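Local coordinates for ethanolamine utilization protein EutL (Clostridium perfringens E str. JGS1987, PDB 4TLH) that probably forms part of the protein shell of the ethanolamine-utilization microcompartment, as a tandem BMC-domain protein that assembles into trimers, at the interface of chains A and B. Sequence-based numbering; all coordinates share one arbitrary frame. Chains: chain A/B, Ethanolamine utilization protein EutL.

Contact 1: the interface of chains A and B. Residues chain A 155, 210, 214-215; chain B 12-14, 38-40, 79.
A:Leu155 sets its branched tip against B:Leu38 and B:Ser12, on neighbouring strands 35-41 and 10-16, in a trimer interface of EutL, a tandem BMC-domain shell protein. Its CG stands anti to the backbone N (chi1 -175°), which sends both methyls from the first turn of helix 154-167 towards the neighbouring chain. CD1 lies 3.5 Å from B:Leu38 CB, and the two leucine side chains cross obliquely. CD2 turns towards B:Lys14 CB, and here the leucine and lysine side chains cross at about a right angle. Behind the fork, A:Leu155 CB rests on the methyl of B:Thr40, CG2, at 3.7 Å. The hydroxyl of B:Thr40 is turned to its own chain, where OG1 donates to the carbonyl O of B:Leu79 at 2.7 Å.

The polar grip lies alongside. The backbone carbonyl of A:Pro214 accepts two bonds from strand 10-16: B:Ser12 OG donates to A:Pro214 O at 2.7 Å from a position tilted 16° from the carbonyl plane, and B:Val13 N donates to the same O at 3.0 Å, in that plane. B:Ser12 OG also lies 3.5 Å from A:Leu155 CD1, so the hydroxyl sits between the carbonyl and the leucine methyls. The ring of A:Pro214 offers CB to both methyls of B:Leu79, CD2 at 3.8 Å, while A:Val210 CG1 touches CD1 of that leucine more loosely.

Contact 2: the interface of chains A and B. Residues chain A 154-155, 178-179, 183; chain B 67-69, 80, 84.
A:Asn183 brings its amide up to the CD2 edge of the B:Tyr69 ring, the two planes 21° apart. B:Met68 CB lies over one face of the amide, 3.8 Å from A:Asn183 CG. At the carbonyl end of the amide, B:Tyr69 N donates to A:Asn183 OD1 at 2.9 Å, tilted 23° from the carbonyl plane. A:Asn183 ND2 returns a bond to B:Tyr69 O at 3.0 Å, meeting a lone pair of that oxygen. This pairing with both polar groups of one residue's backbone should fix the rotation of the amide.

A:Pro179, which follows a cis peptide bond, and B:Tyr69 cross their side chains at about a right angle, with A:Pro179 CG over one face of the tyrosine ring, towards its edge, 3.7 Å from B:Tyr69 CE2. The pyrrolidine CB faces the sulfur of B:Met68. That methionine is bent at chi2 (-70°) and again at chi3, bringing SD against both prolines: it lies 3.8 Å from A:Pro179 CB and 3.7 Å from A:Pro154 CG. Further along the contact, B:Ile84 reaches with CD1 to the start of helix 154-167, 3.9 Å from A:Pro154 CB. Two waters, bonded to each other, bridge the phenol hydroxyl of B:Tyr69 to the carbonyl of A:Pro179, with B:Tyr69 OH 2.8 Å from water 2.

Contact 3: the interface of chains A and B. Residues chain A 158-159, 162, 166; chain B 16-20, 23.
A:Asp162 meets B:Ser20 through one carboxylate oxygen that takes two hydrogen bonds. B:Ser20 N donates to A:Asp162 OD1 at 2.7 Å, on the syn lone pair, and B:Ser20 OG donates to the same OD1 at 2.5 Å, from the anti side and 32° out of the carboxylate plane. The serine hydroxyl stands between its own backbone N and carbonyl carbon (chi1 62°), which lets hydroxyl and N-H converge on the one oxygen. B:Met23 N, in the first turn of helix 21-26, donates in turn to B:Ser20 OG at 3.2 Å, a second-shell bond that helps to set the hydroxyl.

Charge enters with A:Lys166, one turn further along helix 154-167. Its NZ forms a salt bridge with A:Asp162 OD2 at 3.2 Å, which would help to balance the carboxylate. The same NZ donates to B:Asn18 O at 3.2 Å, from well above the carbonyl plane, and more weakly to B:Ser17 O. The B:Ile16 methyl CG2 comes tip to tip against A:Asp162 OD2.

In the apolar packing, B:Ile16 presses CG1 against the ring edge of A:Tyr159, 3.6 Å from CD1. The A:Met158 and B:Met23 side chains cross at about a right angle, CE near SD, a doubtful detail as B:Met23 is poorly ordered. The site ties helix 154-167 to the loop between strand 10-16 and helix 21-26 of the neighbouring chain, securing one side of the subunit interface.

Contact 1: the interface of chains A and B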
# COMPACT_ATOMS: atom_id res chain seq x y z
N LEU A 155 -11.18 -12.86 -0.76
CA LEU A 155 -12.39 -13.59 -1.17
C LEU A 155 -12.90 -14.41 0.01
O LEU A 155 -14.10 -14.44 0.27
CB LEU A 155 -12.14 -14.52 -2.37
CG LEU A 155 -13.36 -15.24 -2.93
CD1 LEU A 155 -13.29 -15.38 -4.45
CD2 LEU A 155 -13.55 -16.62 -2.29
N VAL A 210 -14.01 -22.66 1.63
CA VAL A 210 -13.47 -22.07 0.41
C VAL A 210 -12.08 -22.65 0.12
O VAL A 210 -11.75 -23.00 -1.02
CB VAL A 210 -13.37 -20.54 0.52
CG1 VAL A 210 -12.66 -19.96 -0.70
CG2 VAL A 210 -14.75 -19.93 0.64
N PRO A 214 -11.27 -23.90 -3.93
CA PRO A 214 -11.07 -22.48 -4.28
C PRO A 214 -11.84 -22.04 -5.53
O PRO A 214 -12.22 -20.88 -5.60
CB PRO A 214 -9.56 -22.39 -4.53
CG PRO A 214 -8.97 -23.55 -3.85
CD PRO A 214 -9.99 -24.64 -3.88
N LEU A 215 -12.07 -22.94 -6.47
CA LEU A 215 -12.73 -22.56 -7.71
C LEU A 215 -14.24 -22.85 -7.72
O LEU A 215 -14.88 -22.83 -8.77
CB LEU A 215 -12.04 -23.25 -8.89
CG LEU A 215 -10.71 -22.62 -9.33
CD1 LEU A 215 -10.18 -23.42 -10.48
CD2 LEU A 215 -10.87 -21.13 -9.70
N SER B 12 -9.75 -18.01 -7.79
CA SER B 12 -10.84 -18.41 -6.91
C SER B 12 -12.14 -17.78 -7.37
O SER B 12 -12.16 -16.63 -7.83
CB SER B 12 -10.54 -18.00 -5.47
OG SER B 12 -11.55 -18.43 -4.57
N VAL B 13 -13.22 -18.53 -7.17
CA VAL B 13 -14.57 -18.18 -7.59
C VAL B 13 -15.55 -18.68 -6.52
O VAL B 13 -15.44 -19.83 -6.09
CB VAL B 13 -14.92 -18.83 -8.95
CG1 VAL B 13 -16.32 -18.46 -9.41
CG2 VAL B 13 -13.88 -18.47 -10.01
N LYS B 14 -16.51 -17.86 -6.10
CA LYS B 14 -17.53 -18.34 -5.17
C LYS B 14 -18.82 -17.57 -5.35
O LYS B 14 -18.79 -16.37 -5.60
CB LYS B 14 -17.03 -18.20 -3.73
CG LYS B 14 -17.91 -18.85 -2.67
CD LYS B 14 -17.72 -20.36 -2.68
CE LYS B 14 -18.69 -21.06 -1.76
NZ LYS B 14 -18.44 -22.52 -1.77
N LEU B 38 -18.07 -13.80 -6.23
CA LEU B 38 -16.74 -13.33 -5.84
C LEU B 38 -15.72 -13.94 -6.78
O LEU B 38 -15.83 -15.10 -7.15
CB LEU B 38 -16.42 -13.73 -4.40
CG LEU B 38 -17.42 -13.40 -3.29
CD1 LEU B 38 -16.97 -14.08 -1.98
CD2 LEU B 38 -17.59 -11.94 -3.07
N ILE B 39 -14.72 -13.16 -7.16
CA ILE B 39 -13.64 -13.67 -7.99
C ILE B 39 -12.31 -13.01 -7.64
O ILE B 39 -12.27 -11.81 -7.35
CB ILE B 39 -13.97 -13.46 -9.49
CG1 ILE B 39 -12.91 -14.13 -10.36
CG2 ILE B 39 -14.12 -11.97 -9.81
CD1 ILE B 39 -13.31 -14.25 -11.86
N THR B 40 -11.24 -13.80 -7.62
CA THR B 40 -9.89 -13.24 -7.55
C THR B 40 -9.02 -13.77 -8.68
O THR B 40 -9.27 -14.85 -9.24
CB THR B 40 -9.21 -13.55 -6.22
OG1 THR B 40 -9.01 -14.96 -6.10
CG2 THR B 40 -10.04 -13.03 -5.04
N LEU B 79 -4.97 -17.34 -2.70
CA LEU B 79 -6.12 -16.84 -3.46
C LEU B 79 -6.18 -15.32 -3.56
O LEU B 79 -7.06 -14.79 -4.20
CB LEU B 79 -7.43 -17.37 -2.83
CG LEU B 79 -7.48 -18.89 -2.62
CD1 LEU B 79 -8.87 -19.38 -2.16
CD2 LEU B 79 -7.06 -19.62 -3.89

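Contact 2: the interface of chains A and B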
# COMPACT_ATOMS: atom_id res chain seq x y z
N PRO A 154 -8.85 -11.81 0.97
CA PRO A 154 -10.04 -11.06 0.53
C PRO A 154 -11.28 -11.89 0.13
O PRO A 154 -12.34 -11.62 0.69
CB PRO A 154 -9.51 -10.27 -0.67
CG PRO A 154 -8.08 -10.02 -0.32
CD PRO A 154 -7.62 -11.29 0.34
N LEU A 155 -11.18 -12.86 -0.76
CA LEU A 155 -12.39 -13.59 -1.17
C LEU A 155 -12.90 -14.41 0.01
O LEU A 155 -14.10 -14.44 0.27
CB LEU A 155 -12.14 -14.52 -2.37
CG LEU A 155 -13.36 -15.24 -2.93
CD1 LEU A 155 -13.29 -15.38 -4.45
CD2 LEU A 155 -13.55 -16.62 -2.29
N PRO A 178 -11.19 -5.14 1.85
CA PRO A 178 -9.99 -5.59 1.15
C PRO A 178 -9.50 -4.58 0.12
O PRO A 178 -10.28 -4.03 -0.65
CB PRO A 178 -10.44 -6.90 0.48
CG PRO A 178 -11.88 -6.78 0.36
CD PRO A 178 -12.37 -5.92 1.47
N PRO A 179 -8.20 -4.33 0.09
CA PRO A 179 -7.10 -4.83 0.90
C PRO A 179 -6.82 -3.99 2.15
O PRO A 179 -6.82 -2.75 2.08
CB PRO A 179 -5.91 -4.72 -0.05
CG PRO A 179 -6.21 -3.49 -0.81
CD PRO A 179 -7.70 -3.49 -1.02
N ASN A 183 -3.03 -7.04 2.77
CA ASN A 183 -3.82 -7.69 1.71
C ASN A 183 -4.73 -8.79 2.25
O ASN A 183 -4.94 -9.83 1.62
CB ASN A 183 -2.91 -8.24 0.61
CG ASN A 183 -2.22 -7.12 -0.15
OD1 ASN A 183 -2.82 -6.07 -0.38
ND2 ASN A 183 -0.96 -7.32 -0.50
N SER B 67 -7.56 -3.63 -6.06
CA SER B 67 -6.25 -4.23 -6.29
C SER B 67 -5.49 -4.43 -5.01
O SER B 67 -5.71 -3.70 -4.05
CB SER B 67 -5.43 -3.34 -7.22
OG SER B 67 -6.11 -3.14 -8.46
N MET B 68 -4.56 -5.38 -5.02
CA MET B 68 -3.76 -5.69 -3.84
C MET B 68 -2.40 -5.00 -3.87
O MET B 68 -1.78 -4.90 -4.92
CB MET B 68 -3.53 -7.19 -3.74
CG MET B 68 -4.81 -8.04 -3.76
SD MET B 68 -5.78 -7.84 -2.26
CE MET B 68 -7.28 -7.14 -2.90
N TYR B 69 -1.92 -4.60 -2.70
CA TYR B 69 -0.64 -3.93 -2.59
C TYR B 69 0.53 -4.80 -3.04
O TYR B 69 0.70 -5.92 -2.59
CB TYR B 69 -0.38 -3.47 -1.15
CG TYR B 69 -1.35 -2.42 -0.69
CD1 TYR B 69 -1.33 -1.16 -1.21
CD2 TYR B 69 -2.32 -2.72 0.25
CE1 TYR B 69 -2.23 -0.20 -0.80
CE2 TYR B 69 -3.22 -1.77 0.68
CZ TYR B 69 -3.18 -0.51 0.13
OH TYR B 69 -4.08 0.45 0.55
N ALA B 80 -5.24 -14.62 -2.94
CA ALA B 80 -5.30 -13.17 -2.95
C ALA B 80 -5.02 -12.58 -4.33
O ALA B 80 -5.66 -11.60 -4.73
CB ALA B 80 -4.33 -12.62 -1.94
N ILE B 84 -9.64 -8.44 -6.26
CA ILE B 84 -10.90 -9.04 -5.89
C ILE B 84 -11.98 -8.24 -6.58
O ILE B 84 -11.96 -7.00 -6.56
CB ILE B 84 -11.14 -9.08 -4.36
CG1 ILE B 84 -12.54 -9.66 -4.08
CG2 ILE B 84 -10.94 -7.70 -3.71
CD1 ILE B 84 -12.80 -10.00 -2.70
O HOH W 1 -5.51 -0.27 3.17
O HOH W 2 -6.82 0.01 0.69

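Contact 3: the interface of chains A and B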
# COMPACT_ATOMS: atom_id res chain seq x y z
N MET A 158 -14.68 -12.11 2.59
CA MET A 158 -15.99 -11.61 2.17
C MET A 158 -17.02 -12.72 2.26
O MET A 158 -18.13 -12.51 2.72
CB MET A 158 -15.97 -11.04 0.74
CG MET A 158 -15.04 -9.83 0.56
SD MET A 158 -15.41 -8.54 1.75
CE MET A 158 -16.91 -7.86 1.05
N TYR A 159 -16.66 -13.92 1.81
CA TYR A 159 -17.55 -15.07 1.92
C TYR A 159 -17.87 -15.46 3.36
O TYR A 159 -19.03 -15.62 3.73
CB TYR A 159 -16.95 -16.27 1.20
CG TYR A 159 -17.88 -17.46 1.21
CD1 TYR A 159 -18.97 -17.51 0.37
CD2 TYR A 159 -17.67 -18.53 2.07
CE1 TYR A 159 -19.83 -18.61 0.38
CE2 TYR A 159 -18.50 -19.61 2.09
CZ TYR A 159 -19.59 -19.65 1.26
OH TYR A 159 -20.42 -20.75 1.29
N ASP A 162 -19.92 -12.83 5.49
CA ASP A 162 -21.32 -12.90 5.20
C ASP A 162 -21.91 -14.14 5.87
O ASP A 162 -23.01 -14.09 6.43
CB ASP A 162 -21.56 -12.91 3.70
CG ASP A 162 -23.02 -12.91 3.37
OD1 ASP A 162 -23.70 -11.89 3.62
OD2 ASP A 162 -23.49 -13.94 2.88
N LYS A 166 -24.88 -14.28 9.04
CA LYS A 166 -26.09 -15.10 8.96
C LYS A 166 -26.19 -16.11 10.09
O LYS A 166 -27.28 -16.54 10.45
CB LYS A 166 -26.15 -15.86 7.64
CG LYS A 166 -26.34 -15.02 6.44
CD LYS A 166 -26.46 -15.89 5.22
CE LYS A 166 -25.59 -15.38 4.12
NZ LYS A 166 -25.83 -16.10 2.85
N ILE B 16 -22.56 -16.58 -3.51
CA ILE B 16 -23.35 -16.45 -2.29
C ILE B 16 -24.80 -16.25 -2.70
O ILE B 16 -25.11 -15.31 -3.43
CB ILE B 16 -22.92 -15.23 -1.44
CG1 ILE B 16 -21.46 -15.38 -1.00
CG2 ILE B 16 -23.85 -15.06 -0.23
CD1 ILE B 16 -20.89 -14.13 -0.37
N SER B 17 -25.67 -17.08 -2.12
CA SER B 17 -27.12 -16.87 -2.15
C SER B 17 -27.57 -16.06 -0.93
O SER B 17 -27.05 -16.25 0.16
CB SER B 17 -27.88 -18.21 -2.15
OG SER B 17 -27.56 -19.02 -3.27
N ASN B 18 -28.56 -15.19 -1.13
CA ASN B 18 -29.24 -14.52 -0.03
C ASN B 18 -28.27 -13.82 0.92
O ASN B 18 -28.21 -14.11 2.12
CB ASN B 18 -30.10 -15.53 0.74
CG ASN B 18 -31.19 -16.15 -0.13
OD1 ASN B 18 -31.89 -15.46 -0.87
ND2 ASN B 18 -31.32 -17.47 -0.05
N VAL B 19 -27.49 -12.91 0.35
CA VAL B 19 -26.51 -12.11 1.08
C VAL B 19 -27.13 -11.48 2.34
O VAL B 19 -28.28 -11.05 2.34
CB VAL B 19 -25.92 -11.01 0.16
CG1 VAL B 19 -27.01 -10.09 -0.34
CG2 VAL B 19 -24.82 -10.24 0.86
N SER B 20 -26.36 -11.46 3.42
CA SER B 20 -26.86 -10.95 4.68
C SER B 20 -27.22 -9.47 4.57
O SER B 20 -26.55 -8.72 3.85
CB SER B 20 -25.81 -11.14 5.78
OG SER B 20 -24.64 -10.41 5.45
N MET B 23 -24.11 -7.30 5.35
CA MET B 23 -23.17 -7.20 4.26
C MET B 23 -23.74 -6.35 3.12
O MET B 23 -23.03 -5.57 2.51
CB MET B 23 -22.78 -8.59 3.75
CG MET B 23 -21.60 -8.64 2.82
SD MET B 23 -20.09 -7.92 3.52
CE MET B 23 -20.17 -8.49 5.21

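Helix 154-167 of chain A runs through all three contacts. Its first turn serves contact 1 and contact 2, which share A:Leu155 and whose C-alpha centres are about 12 Å apart; its later turns carry contact 3, about 14 Å from contact 1 and 18 Å from contact 2. On chain B, strand 10-16 links contacts 1 and 3. The patches lie in one run along the interface, contact 1 in the middle, in which helix 154-167, a proline-bearing loop and the C-terminal segment lie against the strands and loops of the neighbour. The two faces differ, so the joint can repeat head to tail round the deposited trimer, consistent with a shell building block.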